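Local atomic coordinates of TIGR00266 family protein (Pseudomonas aeruginosa, PDB entry 1YOX), a protein that is of unknown function but belongs to the AIM24 family, named for mitochondrial biogenesis, and forms a trimer of mostly beta subunits. Residues L8-L13 with D154-V159; V30-G35 with V90-P95; S99-D104 with T219-S224; A138-G143 with R229-I234. All coordinates share one frame; numbering follows the deposited sequence.

Contact 1: L8-L13 with D154-V159; sequences LDYRIL and DGLVFV
Tyr10 and Phe158 form the aromatic centre of the contact between 8-13 and 154-159. Their rings make a T-shaped (edge-to-face) pair, with centroids 5.0 Å apart and planes turned by 78°. Phe158 supplies the edge: its CE2 stands over the centre of one Tyr10 face, 3.6 Å from Tyr10 CG, and its CZ lies equally near Tyr10 CD2. With chi1 at 66° the Tyr10 ring folds over its own main chain and lies broadside to the incoming Phe158 edge.

Aliphatic contacts extend this patch toward Leu8. The CD1 methyl of Leu156 packs obliquely on the Tyr10 ring, 4.0 Å from Tyr10 CE2, and the two side chains cross at about a right angle. The same CD1 lies 3.3 Å from the carbonyl O of Leu8, so one leucine branch touches both backbone and ring.

The polar part is a single water bridge. One water accepts from Leu8 N at 3.3 Å and from Leu156 N at 3.1 Å, joining two backbones whose CA atoms at these residues are 6.9 Å apart. Ala102 of strand 98-104 touches both aromatic residues, while Val20 and Ile22 of strand 19-24 cover Phe158. Side chains thus interlock between strand 9-13, at the border of one antiparallel sheet, and strand 156-162 of another, an arrangement consistent with the packed sheets of a beta sandwich and with the family's place in the cupin clan.

Contact 2: V30-G35 with V90-P95; sequences VIAEAG and VAFAAP
Phe92 carries the contact from segment 90-95, setting its ring against Val30 and Ala32. The segment starts at Val90, which packs beside this contact on Phe80 and on Leu24. Two residues on, chi1 of -57° swings the Phe92 ring out across the gap between the strands, where its two neighbours meet it differently. Ala32 CB lies over one face in a CH-pi contact, 3.9 Å from the ring centroid and 28° off the normal, with Phe92 CE2 its nearest atom at 3.5 Å. Val30 CG1 meets the rim instead, near the ring plane, 3.7 Å from Phe92 CE1 and 3.8 Å from Phe92 CZ. Phe80 adds an edge-to-face partner from strand 78-82, and Cys121 also packs on the ring, so Phe92 is buried between the sheets that carry strands 29-32 and 88-92.

Beyond the ring the contact turns polar. The carbonyl O of Ala93 accepts a hydrogen bond from a water at 3.2 Å, and the same water donates to Gly35 O at 2.9 Å. Farther along, Pro95 packs against Arg233 of the second subunit. Apolar contact around one ring therefore joins the strands, whereas beyond Phe92 the carbonyl oxygens of Gly35 and Ala93, two acceptors that cannot bond each other, are linked by a water that donates to both.

Contact 3: S99-D104 with T219-S224; sequences SVVAVD and TVWLQS
Trp221 reaches from strand 219-223 toward Val101 and Val103, which project from strand 98-104 to meet it. At CB the side chain departs from a staggered setting, chi1 being -34°, and this twist aims the indole across the space between the strands. The indole then leads with its six-membered ring. Trp221 CE3, on the near side of that ring, comes within 4.4 Å of Val101 CG2, which approaches obliquely and makes only a loose contact. Further out, Trp221 CZ3 lies 4.0 Å from Val103 CG2. Trp221 CH2, at the far end, comes closest to the same methyl of Val103, at 3.8 Å, and CZ2 stands slightly farther off at 4.2 Å.

This places Val103 CG2 over a face of the indole as a CH-pi contact, 4.2 Å from the centroid of the six-membered ring and 26° off its normal. The strands belong to two different six-stranded antiparallel sheets, and the tryptophan bridges them where no backbone pairing does: the CA atoms of Val101 and Trp221 are 9.9 Å apart. Such sheets built from antiparallel strands suit the cupin-clan assignment of the family.

Thr219 CG2, from the same strand as the tryptophan, covers the opposite face of the indole, 3.6 Å above the plane and displaced toward the rim. Ala184 and Leu165, on the strands that flank 219-223, pack on Trp221 as well. At the end of the segment, Ser224 O accepts a hydrogen bond from Asn38 of the third subunit.

Contact 4: A138-G143 with R229-I234; sequences AGFFGG and RLAGRI
Phe140 packs against Ala231 and Gly232, joining the loop between strands 127-134 and 146-152 to helix 227-237, the one helix in this otherwise all-beta chain. The tight part is small. The CB methyl of Ala231 sits 3.9 Å from Phe140 CE1 and 4.1 Å from Phe140 CD1, approaching the ring obliquely. Phe140 CG is anti to the backbone N (chi1 178°), which extends the ring from the loop to the helix surface.

The helix backbone comes near Phe140 at Gly232, where the CA atoms of these two residues are 5.6 Å apart. Gly232 N lies 4.4 Å from Phe140 CD1, a distance of packing alone. Phe227 and Ser228, earlier in the helix, touch Phe140 too, and Ala237 of the second subunit adds a neighbour from across the trimer.

The solvent side belongs to the loop: Ala138, Gly139 and Gly143 are exposed and take no part in meeting the helix. Phe141, by contrast, is buried; it packs edge-to-face with Phe146 and also touches Ser228. The helix arginines are held apart from the loop, facing the third subunit. Arg229 forms a salt bridge with Asp178, and its NH2 also donates to Met37 O of the third subunit, as Arg233 NH2 does to Gly35 O of that subunit. One helix thus receives the loop and bonds to a neighbouring chain. Within the loop, the backbone is drawn into a turn by the hydrogen bond from Gly142 N to Gly139 O, 2.8 Å long.

Contacts 1 and 2 have centres about 12 Å apart and meet directly, Leu8 CD1 lying 3.8 Å from Val30 CG2. Contact 1 joins contact 3 through neighbouring strands of one sheet: Val103 N is 2.8 Å from Val157 O, a probable hydrogen bond, and Ala102 CB packs 3.4 Å from Tyr10 OH. Contacts 2 and 3 follow each other along the chain, their centres about 16 Å apart. Contact 4 lies farther off, about 29 Å from contact 1 between centres, on the other side of the chain's centre. It nevertheless touches contact 3, since helix 227-237 follows strand 219-223: Ser224 O lies 4.1 Å from Arg229 NH1, a packing distance. Across the trimer interface, contact 4 of one chain meets contact 2 of another.

Contact 1: L8-L13 with D154-V159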
loop_
_atom_site.group_PDB
_atom_site.type_symbol
_atom_site.label_atom_id
_atom_site.label_comp_id
_atom_site.label_asym_id
_atom_site.label_seq_id
_atom_site.Cartn_x
_atom_site.Cartn_y
_atom_site.Cartn_z
ATOM N N LEU C 8 -2.139 20.332 20.437
ATOM C CA LEU C 8 -1.085 19.463 19.886
ATOM C C LEU C 8 -0.398 19.988 18.642
ATOM O O LEU C 8 -1.055 20.363 17.678
ATOM C CB LEU C 8 -1.624 18.054 19.601
ATOM C CG LEU C 8 -1.966 17.168 20.807
ATOM C CD1 LEU C 8 -2.354 15.769 20.331
ATOM C CD2 LEU C 8 -0.841 17.110 21.866
ATOM N N ASP C 9 0.934 19.995 18.668
ATOM C CA ASP C 9 1.715 20.142 17.454
ATOM C C ASP C 9 2.026 18.777 16.847
ATOM O O ASP C 9 2.078 17.767 17.537
ATOM C CB ASP C 9 3.002 20.941 17.682
ATOM C CG ASP C 9 2.722 22.382 18.120
ATOM O OD1 ASP C 9 2.603 23.268 17.247
ATOM O OD2 ASP C 9 2.587 22.619 19.340
ATOM N N TYR C 10 2.249 18.774 15.539
ATOM C CA TYR C 10 2.457 17.556 14.811
ATOM C C TYR C 10 3.091 17.904 13.490
ATOM O O TYR C 10 3.103 19.063 13.091
ATOM C CB TYR C 10 1.114 16.842 14.568
ATOM C CG TYR C 10 0.220 17.623 13.658
ATOM C CD1 TYR C 10 0.269 17.437 12.278
ATOM C CD2 TYR C 10 -0.655 18.586 14.168
ATOM C CE1 TYR C 10 -0.530 18.176 11.436
ATOM C CE2 TYR C 10 -1.478 19.329 13.310
ATOM C CZ TYR C 10 -1.400 19.116 11.963
ATOM O OH TYR C 10 -2.202 19.827 11.123
ATOM N N ARG C 11 3.641 16.889 12.835
ATOM C CA ARG C 11 3.964 16.959 11.426
ATOM C C ARG C 11 3.564 15.614 10.810
ATOM O O ARG C 11 3.705 14.572 11.434
ATOM C CB ARG C 11 5.443 17.260 11.204
ATOM C CG ARG C 11 6.378 16.417 12.059
ATOM C CD ARG C 11 7.835 16.823 11.888
ATOM N NE ARG C 11 8.726 15.809 12.463
ATOM C CZ ARG C 11 9.690 15.175 11.793
ATOM N NH1 ARG C 11 9.922 15.433 10.502
ATOM N NH2 ARG C 11 10.425 14.273 12.428
ATOM N N ILE C 12 3.016 15.666 9.608
ATOM C CA ILE C 12 2.617 14.497 8.870
ATOM C C ILE C 12 3.767 14.168 7.929
ATOM O O ILE C 12 4.152 14.991 7.101
ATOM C CB ILE C 12 1.309 14.761 8.084
ATOM C CG1 ILE C 12 0.102 14.744 9.037
ATOM C CG2 ILE C 12 1.102 13.721 6.943
ATOM C CD1 ILE C 12 -1.142 15.490 8.495
ATOM N N LEU C 13 4.298 12.952 8.051
ATOM C CA LEU C 13 5.417 12.526 7.240
ATOM C C LEU C 13 5.011 11.658 6.048
ATOM O O LEU C 13 4.017 10.928 6.111
ATOM C CB LEU C 13 6.412 11.781 8.123
ATOM C CG LEU C 13 6.843 12.529 9.381
ATOM C CD1 LEU C 13 7.639 11.581 10.250
ATOM C CD2 LEU C 13 7.660 13.744 8.968
ATOM N N ASP C 154 -12.858 19.987 21.272
ATOM C CA ASP C 154 -12.367 21.202 20.629
ATOM C C ASP C 154 -10.928 21.078 20.138
ATOM O O ASP C 154 -10.279 22.088 19.803
ATOM C CB ASP C 154 -12.531 22.411 21.567
ATOM C CG ASP C 154 -11.494 22.440 22.689
ATOM O OD1 ASP C 154 -11.126 21.352 23.185
ATOM O OD2 ASP C 154 -11.044 23.564 23.071
ATOM N N GLY C 155 -10.435 19.840 20.065
ATOM C CA GLY C 155 -9.036 19.605 19.732
ATOM C C GLY C 155 -8.808 18.981 18.372
ATOM O O GLY C 155 -9.708 18.930 17.512
ATOM N N LEU C 156 -7.587 18.483 18.206
ATOM C CA LEU C 156 -7.153 17.823 16.980
ATOM C C LEU C 156 -7.369 16.323 16.964
ATOM O O LEU C 156 -7.126 15.601 17.932
ATOM C CB LEU C 156 -5.702 18.142 16.675
ATOM C CG LEU C 156 -5.522 19.565 16.163
ATOM C CD1 LEU C 156 -4.051 19.938 16.260
ATOM C CD2 LEU C 156 -6.049 19.717 14.730
ATOM N N VAL C 157 -7.812 15.889 15.803
ATOM C CA VAL C 157 -8.182 14.514 15.517
ATOM C C VAL C 157 -7.406 14.189 14.235
ATOM O O VAL C 157 -7.177 15.074 13.420
ATOM C CB VAL C 157 -9.730 14.464 15.372
ATOM C CG1 VAL C 157 -10.187 13.879 14.082
ATOM C CG2 VAL C 157 -10.395 13.882 16.640
ATOM N N PHE C 158 -6.948 12.956 14.085
ATOM C CA PHE C 158 -6.247 12.536 12.878
ATOM C C PHE C 158 -6.924 11.254 12.410
ATOM O O PHE C 158 -7.127 10.305 13.192
ATOM C CB PHE C 158 -4.759 12.299 13.149
ATOM C CG PHE C 158 -4.063 13.483 13.756
ATOM C CD1 PHE C 158 -4.170 13.744 15.127
ATOM C CD2 PHE C 158 -3.338 14.373 12.950
ATOM C CE1 PHE C 158 -3.559 14.864 15.694
ATOM C CE2 PHE C 158 -2.697 15.501 13.516
ATOM C CZ PHE C 158 -2.807 15.736 14.889
ATOM N N VAL C 159 -7.312 11.255 11.141
ATOM C CA VAL C 159 -8.017 10.136 10.583
ATOM C C VAL C 159 -7.212 9.678 9.371
ATOM O O VAL C 159 -6.473 10.466 8.791
ATOM C CB VAL C 159 -9.545 10.459 10.231
ATOM C CG1 VAL C 159 -10.363 10.817 11.493
ATOM C CG2 VAL C 159 -9.670 11.542 9.202
HETATM O O HOH W 1 -5.300 19.763 19.806
#

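Contact 2: V30-G35 with V90-P95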
loop_
_atom_site.group_PDB
_atom_site.type_symbol
_atom_site.label_atom_id
_atom_site.label_comp_id
_atom_site.label_asym_id
_atom_site.label_seq_id
_atom_site.Cartn_x
_atom_site.Cartn_y
_atom_site.Cartn_z
ATOM N N VAL C 30 -1.689 12.376 24.037
ATOM C CA VAL C 30 -2.391 11.956 22.831
ATOM C C VAL C 30 -2.984 10.545 23.043
ATOM O O VAL C 30 -2.395 9.693 23.742
ATOM C CB VAL C 30 -1.483 12.055 21.585
ATOM C CG1 VAL C 30 -0.310 11.038 21.641
ATOM C CG2 VAL C 30 -2.281 11.924 20.308
ATOM N N ILE C 31 -4.173 10.331 22.478
ATOM C CA ILE C 31 -4.843 9.046 22.595
ATOM C C ILE C 31 -4.884 8.338 21.241
ATOM O O ILE C 31 -5.097 8.955 20.202
ATOM C CB ILE C 31 -6.219 9.139 23.321
ATOM C CG1 ILE C 31 -7.258 9.898 22.503
ATOM C CG2 ILE C 31 -6.056 9.812 24.695
ATOM C CD1 ILE C 31 -8.683 9.856 23.151
ATOM N N ALA C 32 -4.609 7.047 21.263
ATOM C CA ALA C 32 -4.502 6.265 20.048
ATOM C C ALA C 32 -4.743 4.803 20.390
ATOM O O ALA C 32 -4.568 4.394 21.533
ATOM C CB ALA C 32 -3.110 6.421 19.469
ATOM N N GLU C 33 -5.130 4.004 19.411
ATOM C CA GLU C 33 -5.040 2.552 19.612
ATOM C C GLU C 33 -3.537 2.196 19.546
ATOM O O GLU C 33 -2.793 2.719 18.700
ATOM C CB GLU C 33 -5.948 1.770 18.627
ATOM C CG GLU C 33 -6.003 0.278 18.851
ATOM C CD GLU C 33 -4.710 -0.390 18.417
ATOM O OE1 GLU C 33 -4.276 -0.173 17.248
ATOM O OE2 GLU C 33 -4.117 -1.116 19.246
ATOM N N ALA C 34 -3.072 1.379 20.491
ATOM C CA ALA C 34 -1.606 1.193 20.667
ATOM C C ALA C 34 -0.883 0.442 19.552
ATOM O O ALA C 34 0.356 0.519 19.465
ATOM C CB ALA C 34 -1.277 0.559 22.043
ATOM N N GLY C 35 -1.644 -0.318 18.749
ATOM C CA GLY C 35 -1.116 -1.006 17.563
ATOM C C GLY C 35 -0.757 -0.064 16.416
ATOM O O GLY C 35 -0.077 -0.461 15.488
ATOM N N VAL C 90 5.896 11.107 19.606
ATOM C CA VAL C 90 5.359 9.767 19.335
ATOM C C VAL C 90 4.728 9.789 17.944
ATOM O O VAL C 90 3.939 10.675 17.666
ATOM C CB VAL C 90 4.195 9.379 20.285
ATOM C CG1 VAL C 90 3.986 7.870 20.295
ATOM C CG2 VAL C 90 4.380 9.907 21.676
ATOM N N ALA C 91 5.033 8.802 17.103
ATOM C CA ALA C 91 4.435 8.701 15.772
ATOM C C ALA C 91 3.406 7.536 15.639
ATOM O O ALA C 91 3.541 6.487 16.301
ATOM C CB ALA C 91 5.524 8.609 14.689
ATOM N N PHE C 92 2.397 7.750 14.786
ATOM C CA PHE C 92 1.294 6.810 14.573
ATOM C C PHE C 92 1.048 6.654 13.091
ATOM O O PHE C 92 1.217 7.618 12.354
ATOM C CB PHE C 92 -0.004 7.294 15.249
ATOM C CG PHE C 92 0.143 7.528 16.721
ATOM C CD1 PHE C 92 0.279 8.829 17.217
ATOM C CD2 PHE C 92 0.181 6.455 17.603
ATOM C CE1 PHE C 92 0.431 9.062 18.549
ATOM C CE2 PHE C 92 0.340 6.654 18.962
ATOM C CZ PHE C 92 0.453 7.966 19.453
ATOM N N ALA C 93 0.694 5.431 12.668
ATOM C CA ALA C 93 0.255 5.115 11.285
ATOM C C ALA C 93 -0.781 3.980 11.301
ATOM O O ALA C 93 -0.745 3.081 12.170
ATOM C CB ALA C 93 1.413 4.733 10.420
ATOM N N ALA C 94 -1.717 4.033 10.351
ATOM C CA ALA C 94 -2.707 2.959 10.187
ATOM C C ALA C 94 -2.031 1.694 9.603
ATOM O O ALA C 94 -0.955 1.785 9.010
ATOM C CB ALA C 94 -3.849 3.429 9.310
ATOM N N PRO C 95 -2.661 0.508 9.776
ATOM C CA PRO C 95 -2.049 -0.724 9.263
ATOM C C PRO C 95 -2.377 -1.068 7.820
ATOM O O PRO C 95 -2.341 -2.246 7.444
ATOM C CB PRO C 95 -2.561 -1.790 10.227
ATOM C CG PRO C 95 -3.885 -1.234 10.778
ATOM C CD PRO C 95 -3.939 0.249 10.488
HETATM O O HOH W 2 -1.636 0.156 13.082
#

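Contact 3: S99-D104 with T219-S224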
loop_
_atom_site.group_PDB
_atom_site.type_symbol
_atom_site.label_atom_id
_atom_site.label_comp_id
_atom_site.label_asym_id
_atom_site.label_seq_id
_atom_site.Cartn_x
_atom_site.Cartn_y
_atom_site.Cartn_z
ATOM N N SER C 99 -3.250 7.934 3.270
ATOM C CA SER C 99 -2.791 9.177 3.843
ATOM C C SER C 99 -3.512 9.608 5.114
ATOM O O SER C 99 -4.563 9.105 5.459
ATOM C CB SER C 99 -2.782 10.275 2.779
ATOM O OG SER C 99 -3.936 10.185 1.996
ATOM N N VAL C 100 -2.908 10.548 5.802
ATOM C CA VAL C 100 -3.381 10.987 7.093
ATOM C C VAL C 100 -3.973 12.379 6.871
ATOM O O VAL C 100 -3.484 13.123 6.043
ATOM C CB VAL C 100 -2.207 11.000 8.110
ATOM C CG1 VAL C 100 -2.627 11.534 9.450
ATOM C CG2 VAL C 100 -1.599 9.575 8.252
ATOM N N VAL C 101 -5.055 12.710 7.558
ATOM C CA VAL C 101 -5.530 14.095 7.562
ATOM C C VAL C 101 -5.800 14.511 8.986
ATOM O O VAL C 101 -6.384 13.749 9.781
ATOM C CB VAL C 101 -6.828 14.357 6.692
ATOM C CG1 VAL C 101 -6.489 14.614 5.205
ATOM C CG2 VAL C 101 -7.851 13.284 6.863
ATOM N N ALA C 102 -5.351 15.720 9.309
ATOM C CA ALA C 102 -5.654 16.337 10.596
ATOM C C ALA C 102 -6.984 17.014 10.414
ATOM O O ALA C 102 -7.230 17.642 9.396
ATOM C CB ALA C 102 -4.578 17.350 10.979
ATOM N N VAL C 103 -7.878 16.851 11.363
ATOM C CA VAL C 103 -9.130 17.565 11.289
ATOM C C VAL C 103 -9.283 18.292 12.613
ATOM O O VAL C 103 -9.298 17.671 13.680
ATOM C CB VAL C 103 -10.335 16.620 10.982
ATOM C CG1 VAL C 103 -11.656 17.394 10.998
ATOM C CG2 VAL C 103 -10.157 15.896 9.628
ATOM N N ASP C 104 -9.341 19.622 12.546
ATOM C CA ASP C 104 -9.611 20.412 13.751
ATOM C C ASP C 104 -11.085 20.293 14.026
ATOM O O ASP C 104 -11.911 20.566 13.165
ATOM C CB ASP C 104 -9.198 21.873 13.577
ATOM C CG ASP C 104 -9.169 22.634 14.898
ATOM O OD1 ASP C 104 -10.026 22.385 15.777
ATOM O OD2 ASP C 104 -8.292 23.493 15.067
ATOM N N THR C 219 -19.529 17.908 4.849
ATOM C CA THR C 219 -18.331 17.354 4.250
ATOM C C THR C 219 -18.326 15.852 4.431
ATOM O O THR C 219 -18.696 15.334 5.479
ATOM C CB THR C 219 -17.068 17.953 4.889
ATOM O OG1 THR C 219 -17.267 19.361 5.054
ATOM C CG2 THR C 219 -15.836 17.740 4.011
ATOM N N VAL C 220 -17.950 15.159 3.372
ATOM C CA VAL C 220 -17.700 13.740 3.438
ATOM C C VAL C 220 -16.253 13.486 3.114
ATOM O O VAL C 220 -15.684 14.097 2.185
ATOM C CB VAL C 220 -18.541 12.921 2.419
ATOM C CG1 VAL C 220 -18.383 11.437 2.712
ATOM C CG2 VAL C 220 -20.009 13.297 2.475
ATOM N N TRP C 221 -15.675 12.540 3.858
ATOM C CA TRP C 221 -14.334 12.032 3.557
ATOM C C TRP C 221 -14.393 10.560 3.131
ATOM O O TRP C 221 -14.859 9.701 3.874
ATOM C CB TRP C 221 -13.413 12.267 4.748
ATOM C CG TRP C 221 -13.749 13.556 5.490
ATOM C CD1 TRP C 221 -14.947 13.888 6.102
ATOM C CD2 TRP C 221 -12.894 14.658 5.688
ATOM N NE1 TRP C 221 -14.878 15.136 6.663
ATOM C CE2 TRP C 221 -13.624 15.633 6.430
ATOM C CE3 TRP C 221 -11.582 14.935 5.309
ATOM C CZ2 TRP C 221 -13.078 16.854 6.792
ATOM C CZ3 TRP C 221 -11.030 16.153 5.684
ATOM C CH2 TRP C 221 -11.777 17.098 6.421
ATOM N N LEU C 222 -13.930 10.293 1.911
ATOM C CA LEU C 222 -13.996 8.962 1.337
ATOM C C LEU C 222 -12.601 8.433 1.008
ATOM O O LEU C 222 -11.672 9.201 0.849
ATOM C CB LEU C 222 -14.861 8.973 0.068
ATOM C CG LEU C 222 -16.312 9.457 0.197
ATOM C CD1 LEU C 222 -16.941 9.633 -1.174
ATOM C CD2 LEU C 222 -17.128 8.519 1.066
ATOM N N GLN C 223 -12.470 7.110 0.910
ATOM C CA GLN C 223 -11.177 6.490 0.674
ATOM C C GLN C 223 -11.319 5.535 -0.486
ATOM O O GLN C 223 -12.327 4.805 -0.570
ATOM C CB GLN C 223 -10.694 5.764 1.940
ATOM C CG GLN C 223 -11.464 4.483 2.344
ATOM C CD GLN C 223 -11.262 4.102 3.801
ATOM O OE1 GLN C 223 -12.229 3.957 4.562
ATOM N NE2 GLN C 223 -10.016 4.000 4.218
ATOM N N SER C 224 -10.336 5.546 -1.390
ATOM C CA SER C 224 -10.357 4.672 -2.550
ATOM C C SER C 224 -10.042 3.201 -2.254
ATOM O O SER C 224 -10.470 2.322 -2.999
ATOM C CB SER C 224 -9.379 5.177 -3.614
ATOM O OG SER C 224 -8.038 5.104 -3.161
#

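Contact 4: A138-G143 with R229-I234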
loop_
_atom_site.group_PDB
_atom_site.type_symbol
_atom_site.label_atom_id
_atom_site.label_comp_id
_atom_site.label_asym_id
_atom_site.label_seq_id
_atom_site.Cartn_x
_atom_site.Cartn_y
_atom_site.Cartn_z
ATOM N N ALA C 138 -21.842 -12.048 5.465
ATOM C CA ALA C 138 -20.787 -13.039 5.746
ATOM C C ALA C 138 -19.418 -12.703 5.133
ATOM O O ALA C 138 -18.497 -13.541 5.157
ATOM C CB ALA C 138 -21.232 -14.433 5.323
ATOM N N GLY C 139 -19.285 -11.486 4.588
ATOM C CA GLY C 139 -17.985 -10.979 4.124
ATOM C C GLY C 139 -17.205 -10.283 5.241
ATOM O O GLY C 139 -17.355 -10.620 6.420
ATOM N N PHE C 140 -16.390 -9.298 4.869
ATOM C CA PHE C 140 -15.531 -8.581 5.815
ATOM C C PHE C 140 -16.318 -7.973 6.949
ATOM O O PHE C 140 -15.908 -8.048 8.109
ATOM C CB PHE C 140 -14.707 -7.477 5.119
ATOM C CG PHE C 140 -13.836 -6.687 6.074
ATOM C CD1 PHE C 140 -12.560 -7.137 6.407
ATOM C CD2 PHE C 140 -14.307 -5.512 6.662
ATOM C CE1 PHE C 140 -11.758 -6.430 7.299
ATOM C CE2 PHE C 140 -13.521 -4.800 7.544
ATOM C CZ PHE C 140 -12.231 -5.259 7.859
ATOM N N PHE C 141 -17.454 -7.355 6.620
ATOM C CA PHE C 141 -18.272 -6.750 7.672
ATOM C C PHE C 141 -19.116 -7.768 8.462
ATOM O O PHE C 141 -19.765 -7.416 9.448
ATOM C CB PHE C 141 -19.058 -5.525 7.155
ATOM C CG PHE C 141 -18.180 -4.327 6.892
ATOM C CD1 PHE C 141 -18.146 -3.733 5.643
ATOM C CD2 PHE C 141 -17.358 -3.829 7.898
ATOM C CE1 PHE C 141 -17.330 -2.646 5.397
ATOM C CE2 PHE C 141 -16.530 -2.743 7.685
ATOM C CZ PHE C 141 -16.505 -2.144 6.428
ATOM N N GLY C 142 -19.051 -9.035 8.066
ATOM C CA GLY C 142 -19.520 -10.132 8.921
ATOM C C GLY C 142 -18.633 -10.379 10.137
ATOM O O GLY C 142 -19.063 -10.990 11.124
ATOM N N GLY C 143 -17.391 -9.899 10.094
ATOM C CA GLY C 143 -16.464 -10.167 11.196
ATOM C C GLY C 143 -16.762 -9.297 12.403
ATOM O O GLY C 143 -17.748 -9.494 13.131
ATOM N N ARG C 229 -11.910 -3.668 1.880
ATOM C CA ARG C 229 -11.734 -4.156 0.544
ATOM C C ARG C 229 -10.365 -4.808 0.376
ATOM O O ARG C 229 -10.249 -5.886 -0.246
ATOM C CB ARG C 229 -11.957 -3.053 -0.482
ATOM C CG ARG C 229 -11.671 -3.506 -1.889
ATOM C CD ARG C 229 -11.788 -2.378 -2.875
ATOM N NE ARG C 229 -13.141 -1.795 -2.866
ATOM C CZ ARG C 229 -13.600 -0.920 -3.757
ATOM N NH1 ARG C 229 -12.825 -0.514 -4.750
ATOM N NH2 ARG C 229 -14.839 -0.452 -3.650
ATOM N N LEU C 230 -9.330 -4.171 0.935
ATOM C CA LEU C 230 -7.983 -4.732 0.858
ATOM C C LEU C 230 -7.989 -6.105 1.544
ATOM O O LEU C 230 -7.675 -7.106 0.911
ATOM C CB LEU C 230 -6.945 -3.812 1.529
ATOM C CG LEU C 230 -5.448 -3.738 1.158
ATOM C CD1 LEU C 230 -4.547 -3.333 2.355
ATOM C CD2 LEU C 230 -4.903 -4.946 0.481
ATOM N N ALA C 231 -8.366 -6.153 2.824
ATOM C CA ALA C 231 -8.306 -7.411 3.589
ATOM C C ALA C 231 -9.217 -8.463 2.980
ATOM O O ALA C 231 -8.794 -9.612 2.810
ATOM C CB ALA C 231 -8.656 -7.194 5.013
ATOM N N GLY C 232 -10.451 -8.061 2.640
ATOM C CA GLY C 232 -11.441 -8.954 2.036
ATOM C C GLY C 232 -10.970 -9.658 0.779
ATOM O O GLY C 232 -11.027 -10.905 0.695
ATOM N N ARG C 233 -10.498 -8.893 -0.210
ATOM C CA ARG C 233 -10.031 -9.513 -1.467
ATOM C C ARG C 233 -8.804 -10.400 -1.255
ATOM O O ARG C 233 -8.622 -11.391 -1.950
ATOM C CB ARG C 233 -9.718 -8.472 -2.543
ATOM C CG ARG C 233 -10.846 -7.471 -2.873
ATOM C CD ARG C 233 -12.059 -8.032 -3.691
ATOM N NE ARG C 233 -13.241 -7.190 -3.448
ATOM C CZ ARG C 233 -13.549 -6.079 -4.123
ATOM N NH1 ARG C 233 -12.786 -5.664 -5.139
ATOM N NH2 ARG C 233 -14.634 -5.377 -3.785
ATOM N N ILE C 234 -7.945 -10.032 -0.310
ATOM C CA ILE C 234 -6.768 -10.825 -0.005
ATOM C C ILE C 234 -7.145 -12.117 0.688
ATOM O O ILE C 234 -6.550 -13.147 0.435
ATOM C CB ILE C 234 -5.718 -10.029 0.856
ATOM C CG1 ILE C 234 -4.929 -9.099 -0.065
ATOM C CG2 ILE C 234 -4.762 -11.013 1.583
ATOM C CD1 ILE C 234 -4.162 -8.024 0.592
#